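Local structure of rutinosidase (Aspergillus niger, 6I1A) at residues G29-Q33 with I93-Y97; L139-V143 with H154-F158; E271-S277 with A308-T313; F300-W304 with G324-W328. The protein is a secreted family 5 glycoside hydrolase that, as a rutinosidase, cleaves the disaccharide rutinose from its glycosides, and probably also acts on beta-1,3-glucans. All coordinates share one frame. Where two conformers were deposited one is given. Residues are numbered along the deposited sequence.

Interaction 1. Residues G29-Q33 with I93-Y97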
# COMPACT_ATOMS: atom_id res chain seq x y z
N GLY A 29 -1.79 -27.04 -3.20
CA GLY A 29 -0.71 -27.98 -2.93
C GLY A 29 -1.07 -29.39 -3.29
O GLY A 29 -0.34 -30.31 -2.91
N TRP A 30 -2.14 -29.58 -4.05
CA TRP A 30 -2.71 -30.92 -4.38
C TRP A 30 -2.42 -31.23 -5.85
O TRP A 30 -1.61 -32.14 -6.14
CB TRP A 30 -4.17 -30.97 -4.05
CG TRP A 30 -4.87 -32.23 -4.46
CD1 TRP A 30 -4.40 -33.53 -4.41
CD2 TRP A 30 -6.22 -32.33 -4.95
NE1 TRP A 30 -5.36 -34.40 -4.84
CE2 TRP A 30 -6.49 -33.70 -5.19
CE3 TRP A 30 -7.22 -31.40 -5.23
CZ2 TRP A 30 -7.74 -34.11 -5.65
CZ3 TRP A 30 -8.41 -31.83 -5.72
CH2 TRP A 30 -8.70 -33.16 -5.91
N LEU A 31 -3.01 -30.45 -6.74
CA LEU A 31 -2.79 -30.58 -8.19
C LEU A 31 -1.74 -29.58 -8.71
O LEU A 31 -1.35 -29.70 -9.88
CB LEU A 31 -4.13 -30.45 -8.93
CG LEU A 31 -5.21 -31.39 -8.44
CD1 LEU A 31 -6.52 -31.21 -9.22
CD2 LEU A 31 -4.74 -32.87 -8.51
N GLU A 32 -1.27 -28.68 -7.87
CA GLU A 32 -0.12 -27.81 -8.16
C GLU A 32 0.77 -27.82 -6.92
O GLU A 32 0.17 -27.79 -5.80
CB GLU A 32 -0.60 -26.40 -8.52
CG GLU A 32 -1.53 -25.70 -7.52
CD GLU A 32 -0.89 -24.99 -6.35
OE1 GLU A 32 -1.50 -25.00 -5.28
OE2 GLU A 32 0.17 -24.35 -6.55
N GLN A 33 2.06 -27.81 -7.10
CA GLN A 33 2.98 -28.08 -5.94
C GLN A 33 3.74 -26.80 -5.61
O GLN A 33 4.18 -26.08 -6.51
CB GLN A 33 3.98 -29.20 -6.29
CG GLN A 33 3.32 -30.43 -6.91
CD GLN A 33 2.18 -30.96 -6.10
OE1 GLN A 33 2.15 -30.96 -4.85
NE2 GLN A 33 1.16 -31.47 -6.79
N ILE A 93 -10.20 -24.88 -6.47
CA ILE A 93 -9.27 -25.95 -6.83
C ILE A 93 -8.24 -25.46 -7.83
O ILE A 93 -8.51 -25.40 -9.06
CB ILE A 93 -9.99 -27.23 -7.32
CG1 ILE A 93 -11.14 -27.63 -6.41
CG2 ILE A 93 -8.95 -28.30 -7.49
CD1 ILE A 93 -11.87 -28.88 -6.81
N PRO A 94 -7.04 -25.06 -7.37
CA PRO A 94 -5.95 -24.66 -8.24
C PRO A 94 -5.42 -25.87 -9.01
O PRO A 94 -5.15 -26.92 -8.43
CB PRO A 94 -4.88 -24.09 -7.29
CG PRO A 94 -5.67 -23.72 -6.08
CD PRO A 94 -6.73 -24.79 -5.95
N THR A 95 -5.27 -25.69 -10.32
CA THR A 95 -4.72 -26.72 -11.22
C THR A 95 -3.57 -26.09 -12.01
O THR A 95 -3.55 -24.86 -12.27
CB THR A 95 -5.79 -27.26 -12.15
OG1 THR A 95 -6.27 -26.28 -13.10
CG2 THR A 95 -6.99 -27.83 -11.43
N THR A 96 -2.62 -26.93 -12.44
CA THR A 96 -1.67 -26.46 -13.47
C THR A 96 -2.35 -26.55 -14.84
O THR A 96 -3.26 -27.35 -15.03
CB THR A 96 -0.36 -27.24 -13.49
OG1 THR A 96 -0.64 -28.54 -14.02
CG2 THR A 96 0.25 -27.36 -12.10
N TYR A 97 -1.84 -25.80 -15.79
CA TYR A 97 -2.41 -25.92 -17.17
C TYR A 97 -2.17 -27.34 -17.69
O TYR A 97 -2.88 -27.75 -18.61
CB TYR A 97 -1.87 -24.87 -18.15
CG TYR A 97 -0.40 -24.93 -18.41
CD1 TYR A 97 0.13 -25.91 -19.25
CD2 TYR A 97 0.49 -24.06 -17.79
CE1 TYR A 97 1.47 -25.98 -19.51
CE2 TYR A 97 1.86 -24.15 -18.03
CZ TYR A 97 2.35 -25.11 -18.92
OH TYR A 97 3.70 -25.23 -19.13
O HOH W 1 -4.12 -27.96 -6.05
O HOH W 2 -2.49 -29.87 -12.32

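Interaction 2. Residues L139-V143 with H154-F158. With NAG (2-acetamido-2-deoxy-beta-D-glucopyranose), chain D.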
# COMPACT_ATOMS: atom_id res chain seq x y z
N LEU A 139 -0.49 -20.71 -16.66
CA LEU A 139 -0.80 -20.77 -18.12
C LEU A 139 0.52 -20.91 -18.87
O LEU A 139 1.59 -20.56 -18.37
CB LEU A 139 -1.53 -19.51 -18.60
CG LEU A 139 -2.93 -19.30 -18.01
CD1 LEU A 139 -3.47 -17.94 -18.44
CD2 LEU A 139 -3.87 -20.45 -18.39
N PRO A 140 0.46 -21.48 -20.10
CA PRO A 140 1.65 -21.68 -20.90
C PRO A 140 2.51 -20.43 -21.03
O PRO A 140 2.01 -19.34 -21.32
CB PRO A 140 1.09 -22.17 -22.25
CG PRO A 140 -0.20 -22.89 -21.85
CD PRO A 140 -0.75 -22.02 -20.74
N GLY A 141 3.80 -20.57 -20.73
CA GLY A 141 4.81 -19.52 -20.83
C GLY A 141 5.06 -18.77 -19.51
O GLY A 141 6.13 -18.21 -19.37
N GLY A 142 4.11 -18.83 -18.60
CA GLY A 142 4.34 -18.23 -17.29
C GLY A 142 3.73 -16.85 -17.17
O GLY A 142 4.03 -15.98 -17.99
N VAL A 143 2.91 -16.65 -16.13
CA VAL A 143 2.16 -15.39 -16.00
C VAL A 143 2.71 -14.47 -14.89
O VAL A 143 2.17 -13.35 -14.79
CB VAL A 143 0.66 -15.60 -15.77
CG1 VAL A 143 0.01 -16.41 -16.90
CG2 VAL A 143 0.39 -16.28 -14.47
N HIS A 154 9.63 -17.41 -15.36
CA HIS A 154 8.86 -17.46 -16.63
C HIS A 154 7.79 -16.37 -16.67
O HIS A 154 6.82 -16.46 -15.90
CB HIS A 154 8.21 -18.82 -16.86
CG HIS A 154 9.14 -19.97 -17.07
ND1 HIS A 154 8.68 -21.13 -17.71
CD2 HIS A 154 10.42 -20.18 -16.74
CE1 HIS A 154 9.67 -22.00 -17.69
NE2 HIS A 154 10.77 -21.48 -17.15
N TRP A 155 7.96 -15.43 -17.57
CA TRP A 155 6.97 -14.37 -17.89
C TRP A 155 6.62 -14.37 -19.38
O TRP A 155 6.09 -13.41 -19.87
CB TRP A 155 7.48 -13.00 -17.46
CG TRP A 155 7.54 -12.65 -16.01
CD1 TRP A 155 6.53 -12.07 -15.30
CD2 TRP A 155 8.68 -12.75 -15.14
NE1 TRP A 155 6.98 -11.78 -14.05
CE2 TRP A 155 8.28 -12.18 -13.91
CE3 TRP A 155 9.99 -13.23 -15.27
CZ2 TRP A 155 9.13 -12.06 -12.80
CZ3 TRP A 155 10.83 -13.09 -14.20
CH2 TRP A 155 10.41 -12.53 -12.97
N TYR A 156 6.90 -15.49 -20.04
CA TYR A 156 6.80 -15.54 -21.50
C TYR A 156 5.37 -15.44 -22.01
O TYR A 156 5.16 -15.13 -23.22
CB TYR A 156 7.44 -16.83 -22.06
CG TYR A 156 8.88 -17.05 -21.62
CD1 TYR A 156 9.90 -16.28 -22.20
CD2 TYR A 156 9.26 -17.93 -20.63
CE1 TYR A 156 11.24 -16.47 -21.84
CE2 TYR A 156 10.59 -18.13 -20.26
CZ TYR A 156 11.56 -17.36 -20.85
OH TYR A 156 12.88 -17.52 -20.45
N TRP A 157 4.37 -15.70 -21.18
CA TRP A 157 2.96 -15.65 -21.61
C TRP A 157 2.58 -14.28 -22.20
O TRP A 157 1.81 -14.20 -23.16
CB TRP A 157 2.09 -16.00 -20.44
CG TRP A 157 0.61 -15.97 -20.68
CD1 TRP A 157 -0.14 -17.01 -21.11
CD2 TRP A 157 -0.29 -14.91 -20.35
NE1 TRP A 157 -1.46 -16.65 -21.15
CE2 TRP A 157 -1.60 -15.37 -20.64
CE3 TRP A 157 -0.17 -13.63 -19.82
CZ2 TRP A 157 -2.75 -14.60 -20.50
CZ3 TRP A 157 -1.31 -12.88 -19.62
CH2 TRP A 157 -2.58 -13.36 -19.90
N PHE A 158 3.06 -13.20 -21.58
CA PHE A 158 2.67 -11.86 -21.98
C PHE A 158 3.03 -11.58 -23.45
O PHE A 158 4.19 -11.81 -23.86
CB PHE A 158 3.32 -10.78 -21.10
CG PHE A 158 2.74 -10.78 -19.70
CD1 PHE A 158 1.63 -10.01 -19.44
CD2 PHE A 158 3.35 -11.47 -18.68
CE1 PHE A 158 1.03 -10.05 -18.18
CE2 PHE A 158 2.79 -11.46 -17.40
CZ PHE A 158 1.65 -10.73 -17.17
C1 NAG D . 6.28 -17.34 -27.51
C2 NAG D . 6.86 -17.33 -28.92
C3 NAG D . 7.55 -18.69 -29.10
C4 NAG D . 8.57 -18.89 -28.02
C5 NAG D . 7.98 -18.83 -26.61
C6 NAG D . 9.05 -18.83 -25.50
C7 NAG D . 5.74 -16.08 -30.66
C8 NAG D . 4.59 -16.12 -31.61
N2 NAG D . 5.84 -17.15 -29.91
O3 NAG D . 8.30 -18.65 -30.36
O4 NAG D . 9.14 -20.24 -28.12
O5 NAG D . 7.27 -17.59 -26.52
O6 NAG D . 8.33 -19.04 -24.28
O7 NAG D . 6.56 -15.15 -30.58

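Interaction 3. Residues E271-S277 with A308-T313. With EDO (1,2-ethanediol), chain T.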
# COMPACT_ATOMS: atom_id res chain seq x y z
N GLU A 271 3.89 -10.47 4.75
CA GLU A 271 5.11 -9.65 4.53
C GLU A 271 4.71 -8.23 4.13
O GLU A 271 3.59 -7.97 3.69
CB GLU A 271 5.99 -10.28 3.45
CG GLU A 271 5.32 -10.38 2.10
CD GLU A 271 6.10 -11.20 1.06
OE1 GLU A 271 7.02 -11.93 1.43
OE2 GLU A 271 5.66 -11.17 -0.12
N HIS A 272 5.71 -7.34 4.21
CA HIS A 272 5.66 -5.99 3.60
C HIS A 272 4.66 -5.04 4.27
O HIS A 272 4.19 -4.10 3.64
CB HIS A 272 5.35 -6.10 2.09
CG HIS A 272 6.41 -6.86 1.36
ND1 HIS A 272 6.15 -7.50 0.15
CD2 HIS A 272 7.72 -7.03 1.63
CE1 HIS A 272 7.27 -8.05 -0.26
NE2 HIS A 272 8.25 -7.78 0.60
N MET A 273 4.36 -5.27 5.55
CA MET A 273 3.50 -4.35 6.29
C MET A 273 3.75 -4.57 7.78
O MET A 273 4.29 -5.57 8.18
CB MET A 273 2.02 -4.54 5.94
CG MET A 273 1.52 -5.90 6.33
SD MET A 273 -0.13 -6.30 5.65
CE MET A 273 0.32 -6.64 3.95
N ASP A 274 3.27 -3.62 8.57
CA ASP A 274 3.41 -3.66 10.05
C ASP A 274 2.25 -4.40 10.68
O ASP A 274 1.70 -4.01 11.75
CB ASP A 274 3.57 -2.24 10.53
CG ASP A 274 4.90 -1.62 10.11
OD1 ASP A 274 5.89 -2.38 10.15
OD2 ASP A 274 4.88 -0.46 9.77
N SER A 275 1.85 -5.53 10.08
CA SER A 275 0.79 -6.36 10.63
C SER A 275 1.30 -7.23 11.80
O SER A 275 2.45 -7.69 11.76
CB SER A 275 0.16 -7.20 9.58
OG SER A 275 1.12 -8.04 9.01
N SER A 276 0.41 -7.48 12.74
CA SER A 276 0.64 -8.41 13.85
C SER A 276 -0.59 -9.27 14.04
O SER A 276 -1.68 -8.94 13.54
CB SER A 276 0.94 -7.63 15.13
OG SER A 276 -0.21 -6.90 15.52
N SER A 277 -0.51 -10.31 14.89
CA SER A 277 -1.75 -11.02 15.23
C SER A 277 -2.74 -10.09 15.94
O SER A 277 -3.95 -10.19 15.73
CB SER A 277 -1.53 -12.25 16.00
OG SER A 277 -0.74 -13.20 15.29
N ALA A 308 0.58 -12.94 10.09
CA ALA A 308 1.06 -11.54 10.07
C ALA A 308 2.56 -11.43 9.81
O ALA A 308 3.30 -12.43 9.83
CB ALA A 308 0.69 -10.92 11.40
N THR A 309 3.04 -10.22 9.52
CA THR A 309 4.46 -10.00 9.24
C THR A 309 5.26 -10.10 10.54
O THR A 309 6.36 -10.69 10.51
CB THR A 309 4.66 -8.66 8.54
OG1 THR A 309 3.98 -8.69 7.26
CG2 THR A 309 6.13 -8.38 8.31
N TYR A 310 4.70 -9.60 11.62
CA TYR A 310 5.40 -9.61 12.93
C TYR A 310 4.49 -10.19 13.99
O TYR A 310 3.28 -10.23 13.92
CB TYR A 310 5.71 -8.15 13.31
CG TYR A 310 6.57 -7.39 12.36
CD1 TYR A 310 7.94 -7.60 12.31
CD2 TYR A 310 6.04 -6.54 11.40
CE1 TYR A 310 8.76 -6.93 11.41
CE2 TYR A 310 6.86 -5.85 10.51
CZ TYR A 310 8.23 -6.06 10.48
OH TYR A 310 9.02 -5.34 9.60
N ASN A 311 5.13 -10.63 15.09
CA ASN A 311 4.41 -10.93 16.35
C ASN A 311 3.17 -11.77 16.09
O ASN A 311 2.07 -11.43 16.54
CB ASN A 311 3.99 -9.63 17.07
CG ASN A 311 5.18 -8.79 17.49
OD1 ASN A 311 6.29 -9.27 17.53
ND2 ASN A 311 4.93 -7.53 17.76
N ASN A 312 3.39 -12.92 15.47
CA ASN A 312 2.34 -13.94 15.38
C ASN A 312 2.11 -14.60 16.72
O ASN A 312 3.13 -14.98 17.38
CB ASN A 312 2.64 -14.99 14.32
CG ASN A 312 2.49 -14.43 12.90
OD1 ASN A 312 1.35 -14.36 12.41
ND2 ASN A 312 3.60 -14.04 12.27
N THR A 313 0.87 -14.74 17.07
CA THR A 313 0.50 -15.50 18.28
C THR A 313 -0.52 -16.55 17.94
O THR A 313 -1.55 -16.33 17.24
CB THR A 313 0.04 -14.56 19.39
OG1 THR A 313 -1.23 -14.01 19.09
CG2 THR A 313 0.89 -13.32 19.59
C1 EDO T . 11.04 -8.79 -1.67
O1 EDO T . 9.75 -9.36 -1.30
C2 EDO T . 11.97 -8.52 -0.54
O2 EDO T . 11.35 -7.90 0.58
O HOH W 3 7.50 -3.38 8.08
O HOH W 4 -1.38 -14.47 12.93

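Interaction 4. Residues F300-W304 with G324-W328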
# COMPACT_ATOMS: atom_id res chain seq x y z
N PHE A 300 -15.33 -11.96 -4.58
CA PHE A 300 -15.08 -13.11 -3.68
C PHE A 300 -13.60 -13.09 -3.28
O PHE A 300 -12.76 -12.90 -4.15
CB PHE A 300 -15.41 -14.40 -4.41
CG PHE A 300 -15.32 -15.68 -3.63
CD1 PHE A 300 -16.29 -15.97 -2.67
CD2 PHE A 300 -14.30 -16.59 -3.81
CE1 PHE A 300 -16.22 -17.15 -1.92
CE2 PHE A 300 -14.22 -17.76 -3.08
CZ PHE A 300 -15.21 -18.05 -2.17
N VAL A 301 -13.29 -13.28 -2.00
CA VAL A 301 -11.90 -13.22 -1.52
C VAL A 301 -11.36 -14.63 -1.68
O VAL A 301 -11.44 -15.47 -0.74
CB VAL A 301 -11.81 -12.67 -0.09
CG1 VAL A 301 -10.37 -12.68 0.38
CG2 VAL A 301 -12.36 -11.27 -0.07
N GLY A 302 -10.89 -14.97 -2.88
CA GLY A 302 -10.54 -16.37 -3.17
C GLY A 302 -9.30 -16.90 -2.49
O GLY A 302 -9.11 -18.15 -2.55
N GLU A 303 -8.46 -16.05 -1.96
CA GLU A 303 -7.31 -16.50 -1.16
C GLU A 303 -7.11 -15.47 -0.05
O GLU A 303 -7.11 -14.25 -0.31
CB GLU A 303 -6.00 -16.59 -1.91
CG GLU A 303 -5.96 -17.63 -2.99
CD GLU A 303 -4.59 -17.81 -3.60
OE1 GLU A 303 -3.54 -17.39 -2.98
OE2 GLU A 303 -4.51 -18.33 -4.75
N TRP A 304 -6.81 -15.98 1.14
CA TRP A 304 -6.36 -15.20 2.31
C TRP A 304 -5.85 -16.16 3.35
O TRP A 304 -6.11 -17.38 3.30
CB TRP A 304 -7.48 -14.30 2.87
CG TRP A 304 -8.54 -15.06 3.61
CD1 TRP A 304 -9.46 -15.94 3.15
CD2 TRP A 304 -8.76 -14.98 5.05
NE1 TRP A 304 -10.26 -16.38 4.18
CE2 TRP A 304 -9.85 -15.82 5.35
CE3 TRP A 304 -8.13 -14.26 6.07
CZ2 TRP A 304 -10.34 -15.92 6.65
CZ3 TRP A 304 -8.63 -14.36 7.36
CH2 TRP A 304 -9.70 -15.20 7.60
N GLY A 324 -11.91 -12.46 9.95
CA GLY A 324 -11.81 -12.42 8.49
C GLY A 324 -13.04 -12.99 7.85
O GLY A 324 -13.60 -12.39 6.90
N LEU A 325 -13.51 -14.17 8.27
CA LEU A 325 -14.71 -14.76 7.65
C LEU A 325 -15.88 -13.77 7.69
O LEU A 325 -16.60 -13.55 6.67
CB LEU A 325 -15.12 -16.04 8.36
CG LEU A 325 -14.16 -17.19 8.17
CD1 LEU A 325 -14.65 -18.42 8.93
CD2 LEU A 325 -14.00 -17.62 6.73
N GLU A 326 -16.08 -13.14 8.84
CA GLU A 326 -17.22 -12.22 9.01
C GLU A 326 -17.09 -11.00 8.10
O GLU A 326 -18.08 -10.52 7.51
CB GLU A 326 -17.37 -11.75 10.47
CG GLU A 326 -17.92 -12.79 11.42
CD GLU A 326 -17.87 -12.37 12.88
OE1 GLU A 326 -17.90 -13.31 13.72
OE2 GLU A 326 -17.63 -11.12 13.15
N THR A 327 -15.86 -10.49 7.95
CA THR A 327 -15.60 -9.29 7.15
C THR A 327 -15.82 -9.62 5.67
O THR A 327 -16.50 -8.87 4.99
CB THR A 327 -14.21 -8.77 7.43
OG1 THR A 327 -14.02 -8.49 8.83
CG2 THR A 327 -13.95 -7.50 6.65
N TRP A 328 -15.21 -10.67 5.19
CA TRP A 328 -15.33 -10.96 3.75
C TRP A 328 -16.76 -11.27 3.37
O TRP A 328 -17.15 -11.03 2.19
CB TRP A 328 -14.43 -12.10 3.32
CG TRP A 328 -12.98 -12.01 3.72
CD1 TRP A 328 -12.24 -13.00 4.30
CD2 TRP A 328 -12.10 -10.87 3.67
NE1 TRP A 328 -10.99 -12.60 4.53
CE2 TRP A 328 -10.83 -11.29 4.15
CE3 TRP A 328 -12.20 -9.57 3.20
CZ2 TRP A 328 -9.69 -10.47 4.17
CZ3 TRP A 328 -11.09 -8.75 3.24
CH2 TRP A 328 -9.85 -9.17 3.72

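Interaction 1. Residues G29-Q33 with I93-Y97
Gly29 adopts a positive phi that glycine tolerates easily, and its N gives a hydrogen bond to OE1 of Glu32 at 2.9 Å, which helps fold the loop on itself. Trp30 extends its ring to the strand, where CZ3 lies 4.0 Å from CG2 of Ile93; its indole NE1 is hydrogen-bonded to the backbone O of Tyr71, while its carbonyl O accepts a hydrogen bond from Gln33 NE2 at 2.9 Å. Leu31 aims its side chain at the strand. There CD1 meets Ile93 CG2 at 4.2 Å and Thr95 CG2 at 4.1 Å, an aliphatic side chain suited to the methyl groups it meets. The backbones communicate through water: water 1 links Leu31 N with Pro94 O (2.8 Å each), and water 2 joins Leu31 O (2.7 Å) to Thr96 N (2.9 Å). Such bridges satisfy polar backbone groups buried between the two segments. Glu32 contributes its methylenes, CG lying 3.7 Å from Pro94 CB and CB 3.8 Å from Thr96 CG2. The loop following strand 22-26 thus lies against the C-terminal end of strand 90-95, its neighbour in the barrel sheet, with helix 113-128 packing on Trp30 and Leu31 and helix 63-73 also touching Leu31.

Interaction 2. Residues L139-V143 with H154-F158
Two backbone hydrogen bonds tie two parts of one long loop together: Trp157 N donates to Gly142 O at 3.2 Å, and Tyr156 N makes a weak, bent bond to Gly141 O at 2.9 Å. The acceptors are positioned by a type II turn from Leu139 to Gly142, closed by Gly142 N to Leu139 O at 3.1 Å. Both glycines have positive phi and lie flush against the other segment. A CB on Gly141 would strike Trp157 N, and one on Gly142 would strike His154 O, so only glycine fits this close approach. CA-H...O contacts support the seam, Gly142 CA to His154 O at 3.3 Å and Trp155 CA to Gly142 O at 3.4 Å. Farther out, Trp157 is the main apolar surface. Val143 CG1 sits over one face of its five-membered ring, 4.0 Å from the centroid, in a CH-pi contact, and Leu139 CB is 3.8 Å from Trp157 CD1; the indole NE1 is bonded to Ser167 of helix 161-179. At the exposed side, Tyr156 CB comes within 3.3 Å of O6 of the NAG, a glycan attached to the protein. Both segments belong to the long loop between strand 131-136 and helix 161-179, an elaborate beta-to-alpha connection of the sort that crowns the C-terminal end of a TIM barrel.

Interaction 3. Residues E271-S277 with A308-T313
The two segments run close together, with CA atoms of Glu271 and Thr309 4.8 Å apart and those of Ser277 and Asn312 5.0 Å apart. Tyr310 N donates to Ser275 O at 3.0 Å, and Ser277 N to Asn311 O at 3.3 Å; between them Ser276 CA approaches Tyr310 O at 3.2 Å in a nearly straight CA-H...O contact. Small side chains permit this proximity. Ser277 points at its partner and its OG accepts from Thr313 N at 2.9 Å. Asn312 fastens its own loop, OD1 receiving Ala308 N at 2.8 Å and ND2 donating to Ala308 O at 2.9 Å, while water 4 connects OD1 to Ser277 OG (2.8 Å each). Ala308 CB fits against Ser276 C at 3.4 Å. The hydroxyls of Ser275 and Thr309 are both hydrogen-bonded to the backbone O of Tyr269. Beside the Tyr310 ring, water 3 spans Asp274 OD1 (2.8 Å) and Tyr310 OH (2.9 Å), and Asp274 OD2 forms a salt bridge with Lys246 of the second subunit. Backbone hydrogen bonds, with Ser277 OG and a water bridge to Asn312, therefore join the two loops, and apolar packing is minor, consistent with a partly solvated site bordering another protein chain.

Interaction 4. Residues F300-W304 with G324-W328
Gly324 opens the helical segment with its CA 3.6 Å from Trp304 CH2. A CB here would collide with that indole, so glycine lets the large ring rest on the helix backbone. Leu325 then offers CD2 to Trp304 CZ2 at 4.0 Å, extending the apolar cover. One turn after Gly324, and bonded to its O through N at 2.9 Å, Trp328 returns to the strand. Its edge meets the face of Trp304 in a T-shaped stack, five-membered ring centroids 4.4 Å apart and planes at 75°, with Trp328 NE1 only 3.3 Å from Trp304 CD2. Val301 CG1 covers a face of the same Trp328 ring, 4.0 Å from the centroid of the five-membered ring, as a CH-pi partner. The helix runs roughly against the strand: the axes of segments 324-328 and 300-304 approach to 10.1 Å, their directions 140° apart. Strand 299-308, helix 317-331 and strand 334-337, which hydrogen-bonds to Val301, make a beta-alpha-beta crossover, the repeating unit of the TIM barrel.

How the interactions relate
Interactions 1 and 4 are buried against barrel strands, whereas interaction 3 is partly exposed and touches the second subunit, and interaction 2 is largely buried but reaches an attached glycan. Interaction 4 depends on apolar and aromatic packing between strand and helix; interaction 1 mixes aliphatic contacts with bridging waters, and direct backbone hydrogen bonds act within one loop in interaction 2, helped by glycines, and between two loops in interaction 3, helped by serines and asparagine. Interactions 1 and 2 meet where Tyr97 CD2 lies 3.3 Å from Leu139 C. Interaction 3 uses the loop continuing from strand 299-308 of interaction 4, their segments alternating along the chain, while interactions 2 and 4 occupy opposite sides of its centre.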